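Protein PTHB1 (Homo sapiens, PDB 4YD8) is a subunit of the BBSome, thought to be a coat complex that sorts specific membrane proteins to primary cilia, and begins with the seven-bladed beta-propeller described here. Local coordinates at residues A[16-21]-A[54-59]; A[72-77]-A[123-128]; A[133-138]-A[156-161]; A[265-270]-A[289-294]; A[310-315]-A[331-336]. All blocks are in the same frame, centred on the assembly; numbering follows the deposited sequence. Where two conformers were deposited one is given.

Interaction 1 (A[16-21]-A[54-59]); sequences TILGDK and RIFSPH
L18 and F56 carry the apolar part of this contact, lying alongside each other and pointing opposite ways. The leucine methyl CD2 reaches the far end of the ring obliquely, 3.5 Å from F56 CZ. T16 meets the same end of the ring tip to tip, its CG2 4.1 Å from F56 CZ. With CG anti to its carbonyl carbon (chi1 -62°), the phenylalanine leans toward the 16-21 chain, and W14, further back on the same strand as T16, adds an edge-to-face ring contact.

The second group of contacts involves a flat charged group laid against backbone. R54 extends from CG to NE, its CD passing 3.9 Å from L18 CD2, and one face of the guanidinium takes the L18-G19 peptide, with L18 C and G19 N offset toward the rim. G19 CA lies 3.7 Å from R54 NH2. A side chain at G19 would come too close to that nitrogen, and the positive phi of 66° also favours glycine. The arginine's charge is balanced by salt bridges to E22 (from NH2) and E75 (from NE), which probably fix how the guanidinium is turned.

Strand 8-17 completes the sheet containing 357-362, whereas 52-56 belongs to the sheet 29-77. The packing joins the last blade to the first, next to the velcro closure in which strand 8-17 pairs with 357-362, typical of beta-propellers.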
# COMPACT_ATOMS: atom_id res chain seq x y z
N THR A 16 4.53 18.69 2.90
CA THR A 16 5.59 18.82 3.88
C THR A 16 6.81 18.06 3.37
O THR A 16 6.74 17.32 2.39
CB THR A 16 5.16 18.29 5.28
OG1 THR A 16 6.05 18.80 6.29
CG2 THR A 16 5.16 16.77 5.33
N ILE A 17 7.93 18.27 4.05
CA ILE A 17 9.12 17.49 3.77
C ILE A 17 9.47 16.71 5.04
O ILE A 17 9.57 17.29 6.12
CB ILE A 17 10.29 18.39 3.33
CG1 ILE A 17 9.94 19.09 2.02
CG2 ILE A 17 11.56 17.57 3.16
CD1 ILE A 17 11.03 20.06 1.53
N LEU A 18 9.61 15.40 4.89
CA LEU A 18 9.80 14.50 6.03
C LEU A 18 11.26 14.37 6.44
O LEU A 18 12.05 13.72 5.76
CB LEU A 18 9.25 13.12 5.70
CG LEU A 18 7.76 13.08 5.36
CD1 LEU A 18 7.33 11.66 5.07
CD2 LEU A 18 6.98 13.66 6.50
N GLY A 19 11.62 14.99 7.56
CA GLY A 19 12.96 14.89 8.10
C GLY A 19 14.02 15.53 7.22
O GLY A 19 13.71 16.36 6.36
N ASP A 20 15.27 15.14 7.45
CA ASP A 20 16.40 15.72 6.73
C ASP A 20 17.12 14.66 5.91
O ASP A 20 17.85 13.83 6.45
CB ASP A 20 17.38 16.38 7.70
CG ASP A 20 18.25 17.41 7.03
OD1 ASP A 20 19.24 17.02 6.37
OD2 ASP A 20 17.95 18.62 7.16
N LYS A 21 16.91 14.72 4.60
CA LYS A 21 17.51 13.76 3.66
C LYS A 21 17.18 12.32 4.06
O LYS A 21 18.04 11.44 4.01
CB LYS A 21 19.03 13.95 3.58
CG LYS A 21 19.47 15.40 3.34
CD LYS A 21 18.59 16.11 2.32
CE LYS A 21 19.07 17.53 2.05
NZ LYS A 21 18.03 18.55 2.40
N ARG A 54 5.77 8.58 11.30
CA ARG A 54 5.02 9.84 11.43
C ARG A 54 3.56 9.64 11.05
O ARG A 54 3.25 8.91 10.12
CB ARG A 54 5.66 10.94 10.56
CG ARG A 54 7.09 11.29 10.97
CD ARG A 54 7.78 12.22 9.98
NE ARG A 54 9.12 12.60 10.44
CZ ARG A 54 10.26 12.11 9.95
NH1 ARG A 54 10.24 11.20 8.98
NH2 ARG A 54 11.43 12.52 10.42
N ILE A 55 2.66 10.30 11.77
CA ILE A 55 1.24 10.25 11.46
C ILE A 55 0.71 11.68 11.33
O ILE A 55 0.92 12.51 12.22
CB ILE A 55 0.43 9.52 12.54
CG1 ILE A 55 0.98 8.10 12.78
CG2 ILE A 55 -1.06 9.47 12.15
CD1 ILE A 55 0.22 7.34 13.89
N PHE A 56 0.05 11.97 10.21
CA PHE A 56 -0.47 13.32 9.93
C PHE A 56 -1.98 13.33 9.75
O PHE A 56 -2.57 12.39 9.22
CB PHE A 56 0.13 13.93 8.64
CG PHE A 56 1.62 14.12 8.68
CD1 PHE A 56 2.47 13.09 8.29
CD2 PHE A 56 2.17 15.34 9.07
CE1 PHE A 56 3.85 13.27 8.30
CE2 PHE A 56 3.55 15.52 9.08
CZ PHE A 56 4.39 14.48 8.70
N SER A 57 -2.58 14.44 10.14
CA SER A 57 -3.96 14.76 9.77
C SER A 57 -3.93 16.16 9.17
O SER A 57 -4.10 17.13 9.87
CB SER A 57 -4.89 14.66 10.98
OG SER A 57 -6.24 14.80 10.59
N PRO A 58 -3.66 16.26 7.87
CA PRO A 58 -3.38 17.56 7.24
C PRO A 58 -4.59 18.47 7.15
O PRO A 58 -5.72 18.01 6.97
CB PRO A 58 -2.88 17.18 5.84
CG PRO A 58 -3.38 15.80 5.61
CD PRO A 58 -3.46 15.13 6.94
N HIS A 59 -4.34 19.77 7.26
CA HIS A 59 -5.37 20.79 7.11
C HIS A 59 -4.84 21.86 6.19
O HIS A 59 -3.64 22.15 6.21
CB HIS A 59 -5.76 21.39 8.47
CG HIS A 59 -6.40 20.42 9.41
ND1 HIS A 59 -5.67 19.53 10.17
CD2 HIS A 59 -7.70 20.20 9.71
CE1 HIS A 59 -6.49 18.80 10.89
NE2 HIS A 59 -7.73 19.18 10.63

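Interaction 2 (A[72-77]-A[123-128]); sequences LLLEVD and NQCQMK
N123 and Q124 both set CG anti to their carbonyl carbons (chi1 -61° and -51°), and from there the two amide side chains reach different peptide groups of strand 72-77. The contact joins neighbouring blades of the propeller: 72-77 is an edge strand of the sheet 29-77, and 123-128 runs into the start of strand 127-134, an edge strand of the next blade.

Three hydrogen bonds tie the segments. The Q124 backbone N donates to L73 O at 2.7 Å, nearly straight at 174°. The Q124 side chain, extended beyond CG, brings NE2 to 3.0 Å from L72 O, approaching from above the carbonyl plane; NE2 also donates to E70 O, so two carbonyls hold the amide. N123 OD1 accepts from E75 N at 3.1 Å, again with the donor above the carbonyl plane. L73 and L74 both face I55 in a classic beta bulge. This irregularity lies where both L73 O and E75 N bond to the 123-128 segment.

Beside the polar contacts, the L73 side chain crosses that of Q124 at about a right angle, its CD2 against the amide. L74 packs against both C125 and M127: its CB is 3.8 Å from C125 SG, and its CD1 approaches M127 CB. M127, a selenomethionine, bends at chi3, which turns its CE to 3.6 Å from V76 CG1.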
# COMPACT_ATOMS: atom_id res chain seq x y z
N LEU A 72 0.91 17.38 12.33
CA LEU A 72 1.63 16.19 12.78
C LEU A 72 1.03 15.69 14.09
O LEU A 72 1.11 16.36 15.11
CB LEU A 72 3.12 16.51 12.96
CG LEU A 72 3.99 15.35 13.44
CD1 LEU A 72 4.13 14.31 12.35
CD2 LEU A 72 5.35 15.88 13.88
N LEU A 73 0.41 14.52 14.05
CA LEU A 73 -0.20 13.95 15.24
C LEU A 73 0.82 13.23 16.10
O LEU A 73 0.74 13.24 17.32
CB LEU A 73 -1.32 12.98 14.87
CG LEU A 73 -2.48 13.56 14.06
CD1 LEU A 73 -3.53 12.48 13.85
CD2 LEU A 73 -3.08 14.79 14.74
N LEU A 74 1.79 12.61 15.44
CA LEU A 74 2.74 11.79 16.15
C LEU A 74 4.00 11.59 15.33
O LEU A 74 3.93 11.38 14.12
CB LEU A 74 2.13 10.43 16.50
CG LEU A 74 3.03 9.43 17.24
CD1 LEU A 74 2.27 8.82 18.40
CD2 LEU A 74 3.49 8.32 16.31
N GLU A 75 5.13 11.66 16.01
CA GLU A 75 6.40 11.30 15.42
C GLU A 75 7.17 10.50 16.45
O GLU A 75 7.30 10.93 17.59
CB GLU A 75 7.19 12.56 15.01
CG GLU A 75 8.59 12.26 14.49
CD GLU A 75 9.35 13.52 14.13
OE1 GLU A 75 9.18 14.03 13.00
OE2 GLU A 75 10.14 13.99 14.97
N VAL A 76 7.65 9.32 16.07
CA VAL A 76 8.44 8.51 16.98
C VAL A 76 9.64 7.91 16.25
O VAL A 76 9.54 7.46 15.10
CB VAL A 76 7.60 7.38 17.64
CG1 VAL A 76 6.89 6.55 16.60
CG2 VAL A 76 8.48 6.49 18.52
N ASP A 77 10.79 7.93 16.92
CA ASP A 77 11.99 7.28 16.43
C ASP A 77 11.97 5.81 16.84
O ASP A 77 12.19 5.49 18.01
CB ASP A 77 13.24 7.97 16.98
CG ASP A 77 14.52 7.41 16.39
OD1 ASP A 77 14.44 6.48 15.56
OD2 ASP A 77 15.60 7.90 16.78
N ASN A 123 3.38 15.16 20.68
CA ASN A 123 2.42 14.25 20.08
C ASN A 123 1.00 14.53 20.58
O ASN A 123 0.81 14.94 21.71
CB ASN A 123 2.80 12.80 20.40
CG ASN A 123 4.16 12.41 19.84
OD1 ASN A 123 4.59 12.92 18.79
ND2 ASN A 123 4.84 11.50 20.52
N GLN A 124 0.02 14.31 19.71
CA GLN A 124 -1.37 14.58 20.05
C GLN A 124 -2.15 13.30 20.33
O GLN A 124 -3.35 13.33 20.60
CB GLN A 124 -2.04 15.37 18.93
CG GLN A 124 -1.26 16.59 18.51
CD GLN A 124 -1.97 17.38 17.43
OE1 GLN A 124 -3.13 17.74 17.58
NE2 GLN A 124 -1.27 17.63 16.34
N CYS A 125 -1.46 12.17 20.25
CA CYS A 125 -2.05 10.88 20.52
C CYS A 125 -0.97 9.99 21.09
O CYS A 125 0.19 10.38 21.14
CB CYS A 125 -2.63 10.27 19.25
SG CYS A 125 -1.40 9.99 17.92
N GLN A 126 -1.34 8.79 21.52
CA GLN A 126 -0.32 7.84 21.95
C GLN A 126 -0.28 6.69 20.96
O GLN A 126 -1.24 6.44 20.23
CB GLN A 126 -0.59 7.33 23.37
CG GLN A 126 -1.86 6.52 23.48
CD GLN A 126 -2.14 6.06 24.89
OE1 GLN A 126 -1.71 6.69 25.86
NE2 GLN A 126 -2.87 4.95 25.02
N MSE A 127 0.86 6.01 20.91
CA MSE A 127 1.03 4.82 20.11
C MSE A 127 1.65 3.77 21.00
O MSE A 127 2.80 3.91 21.40
CB MSE A 127 1.92 5.10 18.90
CG MSE A 127 2.01 3.93 17.95
SE MSE A 127 2.89 4.45 16.29
CE MSE A 127 4.66 3.71 16.67
N LYS A 128 0.90 2.73 21.34
CA LYS A 128 1.37 1.73 22.29
C LYS A 128 1.61 0.41 21.59
O LYS A 128 0.78 -0.03 20.79
CB LYS A 128 0.36 1.51 23.42
CG LYS A 128 -0.17 2.77 24.08
CD LYS A 128 0.93 3.64 24.65
CE LYS A 128 1.51 3.06 25.92
NZ LYS A 128 2.15 4.15 26.71

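Interaction 3 (A[133-138]-A[156-161]); sequences HNLQRT and ICIQSM
At the passage from one propeller blade to the next, where the chain leaves strand 127-134 and enters 139-145, L135 and T138 touch the second strand of the blade being entered. T138 makes the polar link: its carbonyl O accepts from M161 N at 2.8 Å, the donor tilted 24° from the carbonyl plane. Standing just ahead of 139-145, this bond continues the pairing of that strand with 155-160 just beyond the strand ends.

T138 OG1 lies between its own backbone N and carbonyl carbon (chi1 48°), a rotation that sets the hydroxyl against the aliphatic start of M161, 3.6 Å from M161 CG. The selenomethionine then bends at chi2 and chi3 and leads away. One residue back, R137 CB rests 3.9 Å from S160 CB. The polar ends of both residues turn to D162, the arginine by a salt bridge from NH1 and the serine by a hydrogen bond at OG, so one carboxylate is shared by the two side chains; S160 OG also bonds to M164 N.

Deeper in, L135 and I158 reach toward each other tip to tip, with L135 CD2 3.9 Å from I158 CD1. F168 on strand 164-169 packs against both of these side chains, M166 and A139 add to the surroundings of I158, and L107 on strand 106-112 closes in from the preceding blade.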
# COMPACT_ATOMS: atom_id res chain seq x y z
N HIS A 133 6.82 -9.55 16.89
CA HIS A 133 7.38 -10.83 16.50
C HIS A 133 8.81 -10.63 16.06
O HIS A 133 9.09 -9.83 15.17
CB HIS A 133 6.56 -11.45 15.36
CG HIS A 133 5.20 -11.90 15.77
ND1 HIS A 133 4.99 -12.98 16.61
CD2 HIS A 133 3.97 -11.41 15.48
CE1 HIS A 133 3.69 -13.13 16.80
NE2 HIS A 133 3.05 -12.20 16.12
N ASN A 134 9.73 -11.36 16.67
CA ASN A 134 11.11 -11.32 16.20
C ASN A 134 11.27 -12.33 15.06
O ASN A 134 10.96 -13.51 15.22
CB ASN A 134 12.07 -11.58 17.36
CG ASN A 134 12.02 -10.48 18.41
OD1 ASN A 134 12.39 -9.34 18.14
ND2 ASN A 134 11.52 -10.81 19.60
N LEU A 135 11.75 -11.85 13.91
CA LEU A 135 11.81 -12.67 12.70
C LEU A 135 13.09 -13.48 12.65
O LEU A 135 14.17 -12.97 12.97
CB LEU A 135 11.70 -11.78 11.45
CG LEU A 135 10.52 -10.80 11.44
CD1 LEU A 135 10.46 -10.05 10.12
CD2 LEU A 135 9.21 -11.52 11.69
N GLN A 136 12.98 -14.73 12.23
CA GLN A 136 14.14 -15.61 12.17
C GLN A 136 14.93 -15.37 10.87
O GLN A 136 16.04 -15.88 10.71
CB GLN A 136 13.72 -17.07 12.28
N ARG A 137 14.34 -14.61 9.96
CA ARG A 137 14.97 -14.27 8.68
C ARG A 137 14.73 -12.80 8.35
O ARG A 137 13.73 -12.23 8.76
CB ARG A 137 14.40 -15.13 7.54
CG ARG A 137 14.33 -16.60 7.86
CD ARG A 137 13.78 -17.40 6.71
NE ARG A 137 14.12 -18.81 6.87
CZ ARG A 137 15.29 -19.33 6.54
NH1 ARG A 137 16.24 -18.56 6.02
NH2 ARG A 137 15.51 -20.62 6.72
N THR A 138 15.65 -12.20 7.60
CA THR A 138 15.47 -10.81 7.14
C THR A 138 14.23 -10.64 6.27
O THR A 138 14.00 -11.42 5.34
CB THR A 138 16.68 -10.34 6.33
OG1 THR A 138 17.01 -11.34 5.37
CG2 THR A 138 17.88 -10.15 7.24
N ILE A 156 -1.18 -11.76 9.01
CA ILE A 156 -0.10 -11.08 8.30
C ILE A 156 0.83 -12.14 7.71
O ILE A 156 1.10 -13.16 8.34
CB ILE A 156 0.68 -10.13 9.24
CG1 ILE A 156 -0.15 -8.87 9.54
CG2 ILE A 156 2.04 -9.72 8.65
CD1 ILE A 156 0.40 -8.07 10.70
N CYS A 157 1.27 -11.90 6.48
CA CYS A 157 2.24 -12.78 5.82
C CYS A 157 3.42 -11.93 5.41
O CYS A 157 3.27 -10.94 4.69
CB CYS A 157 1.63 -13.46 4.61
SG CYS A 157 2.87 -14.43 3.66
N ILE A 158 4.61 -12.31 5.88
CA ILE A 158 5.82 -11.58 5.56
C ILE A 158 6.68 -12.44 4.63
O ILE A 158 6.94 -13.60 4.93
CB ILE A 158 6.63 -11.24 6.84
CG1 ILE A 158 5.83 -10.32 7.78
CG2 ILE A 158 7.98 -10.61 6.50
CD1 ILE A 158 6.47 -10.23 9.17
N GLN A 159 7.11 -11.87 3.51
CA GLN A 159 8.07 -12.54 2.64
C GLN A 159 9.49 -12.18 3.06
O GLN A 159 9.83 -11.00 3.15
CB GLN A 159 7.84 -12.14 1.17
CG GLN A 159 8.85 -12.83 0.22
CD GLN A 159 8.66 -12.42 -1.23
OE1 GLN A 159 9.00 -13.17 -2.15
NE2 GLN A 159 8.13 -11.22 -1.45
N SER A 160 10.32 -13.20 3.31
CA SER A 160 11.71 -12.95 3.68
C SER A 160 12.53 -12.63 2.43
O SER A 160 12.10 -12.90 1.31
CB SER A 160 12.31 -14.16 4.40
OG SER A 160 12.50 -15.24 3.50
N MSE A 161 13.72 -12.08 2.63
CA MSE A 161 14.61 -11.79 1.50
C MSE A 161 14.95 -13.07 0.73
O MSE A 161 15.14 -13.01 -0.47
CB MSE A 161 15.90 -11.10 1.96
CG MSE A 161 15.68 -9.67 2.49
SE MSE A 161 15.05 -8.44 1.09
CE MSE A 161 16.28 -8.91 -0.34

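Interaction 4 (A[265-270]-A[289-294]); sequences FVLGER and WSPSCF
L267 lays its CB squarely over the face of the F294 ring, and these two residues, with P291, account for most of the buried surface. The distance from L267 CB to the centroid of the F294 ring is 3.6 Å, only 4° off the ring normal, a clear CH-pi contact. The first torsion of L267 (chi1 -176°) puts CG anti to the backbone N, and the branch beyond it sets CD2 3.6 Å from C293 C. The ring of F294 runs the other way, to the backbone of 265-268: F265 O lies at its edge near the ring plane, 3.7 Å from F294 CZ, and F265 CB packs on CE2.

The strands 265-268 and 291-294 run nearly antiparallel, at 163°, with axes 8.1 Å apart. They belong to consecutive blades of the propeller, and the contact is side-chain packing between the second strand of one blade and the first strand of the next. An alanine in place of F294 would probably open a gap beneath L267 CB and leave the F265 side of the interface without its packing partner.

P291 fills the other end. Its CB meets L267 CD1 at 3.8 Å, while P291 CG sits 3.3 Å from G268 O and its CD faces E269 O. S292 and C293 form a classic beta bulge opposite G310. At the exposed margin a water donates to E269 O at 2.6 Å and makes a weak bond with S290 OG.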
# COMPACT_ATOMS: atom_id res chain seq x y z
N PHE A 265 -4.20 -6.49 -10.24
CA PHE A 265 -3.49 -5.54 -11.10
C PHE A 265 -2.00 -5.70 -10.90
O PHE A 265 -1.53 -5.81 -9.77
CB PHE A 265 -3.93 -4.11 -10.80
CG PHE A 265 -5.29 -3.80 -11.32
CD1 PHE A 265 -6.41 -4.15 -10.59
CD2 PHE A 265 -5.45 -3.18 -12.54
CE1 PHE A 265 -7.68 -3.86 -11.08
CE2 PHE A 265 -6.70 -2.88 -13.02
CZ PHE A 265 -7.81 -3.24 -12.30
N VAL A 266 -1.26 -5.73 -12.02
CA VAL A 266 0.19 -5.81 -11.98
C VAL A 266 0.81 -4.64 -12.71
O VAL A 266 0.49 -4.35 -13.87
CB VAL A 266 0.70 -7.13 -12.59
CG1 VAL A 266 2.23 -7.20 -12.45
CG2 VAL A 266 0.05 -8.32 -11.87
N LEU A 267 1.67 -3.91 -12.00
CA LEU A 267 2.45 -2.85 -12.61
C LEU A 267 3.80 -3.40 -13.05
O LEU A 267 4.66 -3.66 -12.21
CB LEU A 267 2.67 -1.70 -11.64
CG LEU A 267 3.41 -0.50 -12.26
CD1 LEU A 267 2.56 0.14 -13.37
CD2 LEU A 267 3.78 0.54 -11.18
N GLY A 268 3.99 -3.57 -14.35
CA GLY A 268 5.26 -4.03 -14.87
C GLY A 268 6.14 -2.86 -15.25
O GLY A 268 5.70 -1.71 -15.22
N GLU A 269 7.39 -3.13 -15.61
CA GLU A 269 8.30 -2.08 -16.05
C GLU A 269 7.87 -1.49 -17.39
O GLU A 269 8.20 -0.35 -17.71
CB GLU A 269 9.73 -2.62 -16.16
CG GLU A 269 10.37 -2.99 -14.83
CD GLU A 269 11.81 -3.45 -14.97
OE1 GLU A 269 12.21 -3.86 -16.08
OE2 GLU A 269 12.55 -3.39 -13.97
N ARG A 270 7.14 -2.28 -18.18
CA ARG A 270 6.77 -1.86 -19.54
C ARG A 270 5.27 -1.86 -19.81
O ARG A 270 4.78 -1.21 -20.74
CB ARG A 270 7.44 -2.77 -20.58
CG ARG A 270 8.96 -2.80 -20.53
CD ARG A 270 9.52 -3.56 -21.74
NE ARG A 270 9.73 -4.99 -21.50
CZ ARG A 270 10.71 -5.49 -20.75
NH1 ARG A 270 11.57 -4.68 -20.14
NH2 ARG A 270 10.83 -6.81 -20.59
N TRP A 289 5.73 5.48 -20.88
CA TRP A 289 6.70 6.10 -19.97
C TRP A 289 7.02 5.08 -18.88
O TRP A 289 6.16 4.27 -18.55
CB TRP A 289 6.15 7.39 -19.36
N SER A 290 8.24 5.10 -18.33
CA SER A 290 8.61 4.20 -17.24
C SER A 290 7.84 4.53 -15.96
O SER A 290 7.99 5.61 -15.40
CB SER A 290 10.11 4.28 -16.94
OG SER A 290 10.87 3.87 -18.06
N PRO A 291 7.03 3.57 -15.47
CA PRO A 291 6.27 3.87 -14.25
C PRO A 291 7.12 3.81 -12.98
O PRO A 291 8.15 3.13 -12.93
CB PRO A 291 5.20 2.78 -14.23
CG PRO A 291 5.91 1.59 -14.91
CD PRO A 291 6.71 2.25 -16.03
N SER A 292 6.68 4.53 -11.95
CA SER A 292 7.31 4.46 -10.64
C SER A 292 6.38 3.83 -9.62
O SER A 292 6.84 3.18 -8.69
CB SER A 292 7.73 5.85 -10.18
OG SER A 292 6.61 6.72 -10.19
N CYS A 293 5.07 4.01 -9.78
CA CYS A 293 4.13 3.46 -8.82
C CYS A 293 2.71 3.50 -9.38
O CYS A 293 2.47 4.14 -10.40
CB CYS A 293 4.19 4.23 -7.50
SG CYS A 293 3.64 5.96 -7.71
N PHE A 294 1.77 2.84 -8.71
CA PHE A 294 0.38 2.86 -9.21
C PHE A 294 -0.63 2.54 -8.13
O PHE A 294 -0.26 2.15 -7.01
CB PHE A 294 0.32 1.92 -10.45
CG PHE A 294 -0.02 0.47 -10.18
CD1 PHE A 294 0.42 -0.19 -9.02
CD2 PHE A 294 -0.88 -0.22 -11.04
CE1 PHE A 294 0.10 -1.55 -8.78
CE2 PHE A 294 -1.17 -1.58 -10.84
CZ PHE A 294 -0.71 -2.23 -9.70
O HOH W 1 10.44 0.76 -16.88

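Interaction 5 (A[310-315]-A[331-336]); sequences GNHNNM and PHIPVA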
# COMPACT_ATOMS: atom_id res chain seq x y z
N GLY A 310 2.03 6.79 -11.48
CA GLY A 310 3.04 7.82 -11.35
C GLY A 310 4.26 7.38 -12.14
O GLY A 310 4.48 6.18 -12.31
N ASN A 311 5.04 8.33 -12.64
CA ASN A 311 6.16 8.00 -13.52
C ASN A 311 7.45 8.71 -13.15
O ASN A 311 7.46 9.61 -12.32
CB ASN A 311 5.81 8.31 -14.96
CG ASN A 311 4.54 7.64 -15.39
OD1 ASN A 311 4.55 6.48 -15.78
ND2 ASN A 311 3.43 8.37 -15.32
N HIS A 312 8.54 8.32 -13.81
CA HIS A 312 9.85 8.90 -13.50
C HIS A 312 10.05 10.24 -14.17
O HIS A 312 11.09 10.88 -13.99
CB HIS A 312 10.96 7.93 -13.90
CG HIS A 312 11.01 6.71 -13.04
ND1 HIS A 312 11.66 6.68 -11.82
CD2 HIS A 312 10.45 5.49 -13.20
CE1 HIS A 312 11.50 5.49 -11.27
NE2 HIS A 312 10.78 4.74 -12.08
N ASN A 313 9.07 10.69 -14.93
CA ASN A 313 9.12 12.03 -15.51
C ASN A 313 8.23 13.03 -14.78
O ASN A 313 7.79 14.03 -15.35
CB ASN A 313 8.74 11.97 -16.99
CG ASN A 313 7.34 11.43 -17.21
OD1 ASN A 313 6.65 11.06 -16.25
ND2 ASN A 313 6.92 11.39 -18.47
N ASN A 314 7.93 12.72 -13.52
CA ASN A 314 7.12 13.57 -12.64
C ASN A 314 5.64 13.68 -13.02
O ASN A 314 4.90 14.47 -12.44
CB ASN A 314 7.72 14.98 -12.55
CG ASN A 314 9.16 14.96 -12.08
OD1 ASN A 314 9.42 14.88 -10.88
ND2 ASN A 314 10.10 15.04 -13.01
N MSE A 315 5.20 12.89 -13.99
CA MSE A 315 3.80 12.92 -14.41
C MSE A 315 2.97 11.92 -13.62
O MSE A 315 3.45 10.83 -13.28
CB MSE A 315 3.67 12.63 -15.91
CG MSE A 315 4.37 13.64 -16.80
SE MSE A 315 3.67 15.45 -16.60
CE MSE A 315 1.80 15.12 -17.03
N PRO A 331 5.66 17.97 -8.56
CA PRO A 331 6.96 18.58 -8.30
C PRO A 331 8.06 17.55 -8.06
O PRO A 331 9.24 17.85 -8.18
CB PRO A 331 6.71 19.41 -7.03
CG PRO A 331 5.53 18.80 -6.39
CD PRO A 331 4.67 18.27 -7.51
N HIS A 332 7.66 16.32 -7.74
CA HIS A 332 8.63 15.28 -7.41
C HIS A 332 8.15 13.91 -7.90
O HIS A 332 6.95 13.68 -8.02
CB HIS A 332 8.88 15.24 -5.90
CG HIS A 332 9.34 16.55 -5.34
ND1 HIS A 332 10.64 16.99 -5.45
CD2 HIS A 332 8.67 17.52 -4.68
CE1 HIS A 332 10.75 18.18 -4.88
NE2 HIS A 332 9.57 18.52 -4.40
N ILE A 333 9.09 13.01 -8.16
CA ILE A 333 8.74 11.66 -8.58
C ILE A 333 8.15 10.87 -7.42
O ILE A 333 8.79 10.70 -6.39
CB ILE A 333 9.97 10.90 -9.12
CG1 ILE A 333 10.52 11.61 -10.36
CG2 ILE A 333 9.62 9.45 -9.43
CD1 ILE A 333 11.82 11.02 -10.87
N PRO A 334 6.93 10.36 -7.59
CA PRO A 334 6.27 9.60 -6.52
C PRO A 334 6.81 8.16 -6.44
O PRO A 334 6.91 7.50 -7.46
CB PRO A 334 4.80 9.63 -6.93
CG PRO A 334 4.85 9.70 -8.46
CD PRO A 334 6.10 10.46 -8.81
N VAL A 335 7.15 7.71 -5.24
CA VAL A 335 7.42 6.28 -5.03
C VAL A 335 6.19 5.57 -4.52
O VAL A 335 6.13 4.35 -4.54
CB VAL A 335 8.55 6.02 -4.02
CG1 VAL A 335 9.87 6.40 -4.60
CG2 VAL A 335 8.26 6.70 -2.67
N ALA A 336 5.22 6.34 -4.02
CA ALA A 336 3.94 5.78 -3.61
C ALA A 336 2.84 6.81 -3.78
O ALA A 336 3.08 8.00 -3.61
CB ALA A 336 3.97 5.30 -2.15
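G310 begins the contact by setting its CA 3.9 Å from P334 CG. A side chain here would run into that proline ring, so the close approach depends on glycine. N311 follows, offering its carbonyl O to the flank of I333, whose CG2 lies 3.6 Å away. The N311 side chain turns back into its own hairpin, where ND2 donates to M315 O at 3.2 Å from above the carbonyl plane.

H312 presents its carbonyl to the tip of the isoleucine, with H312 O 3.2 Å from I333 CD1, while its ring approaches I333 CG2 obliquely. N313 shapes the turn: its OD1 accepts from M315 N, forming an Asx turn. N314, with a left-handed backbone (phi 68°), swings its amide over the other segment and crosses I333 at about a right angle. N314 OD1 is 3.5 Å from I333 CG1 and close to I333 N, but the angle there is too poor for a hydrogen bond.

It is the first torsion of I333 (chi1 -62°), with CG1 anti to the carbonyl carbon, that brings CG1 beside this oxygen and CG2 beside N311 O. An alanine here would probably leave a gap beside the H312 carbonyl and the N314 amide, giving that amide more freedom to turn.

The type I turn from N311 to N314, with N314 as the left-handed residue and N311 N weakly bonded to M315 O, is the G1-bulge hairpin joining strands 306-311 and 315-320. It packs against the segment leading from strand 323-329 to 334-342, the blade-to-blade connection of a beta-propeller.

How the interactions relate
Along the chain the five contacts follow in series, each loop closing before the next opens, with none crossing or enclosing another. Interaction 1 joins the N-terminal strand, part of the last blade, to the 29-77 blade. Interaction 2 continues from that blade to the 84-134 blade, and the two contacts touch through the pairing of strands 52-56 and 72-77. Interaction 3 begins at the far end of strand 127-134 and enters the 139-178 blade. On the opposite side of the chain's centre from interaction 2, interaction 4 joins the 249-286 and 291-329 blades; interaction 5 adjoins it through 291-298 and 306-311 and leads into the blade that strand 8-17 completes.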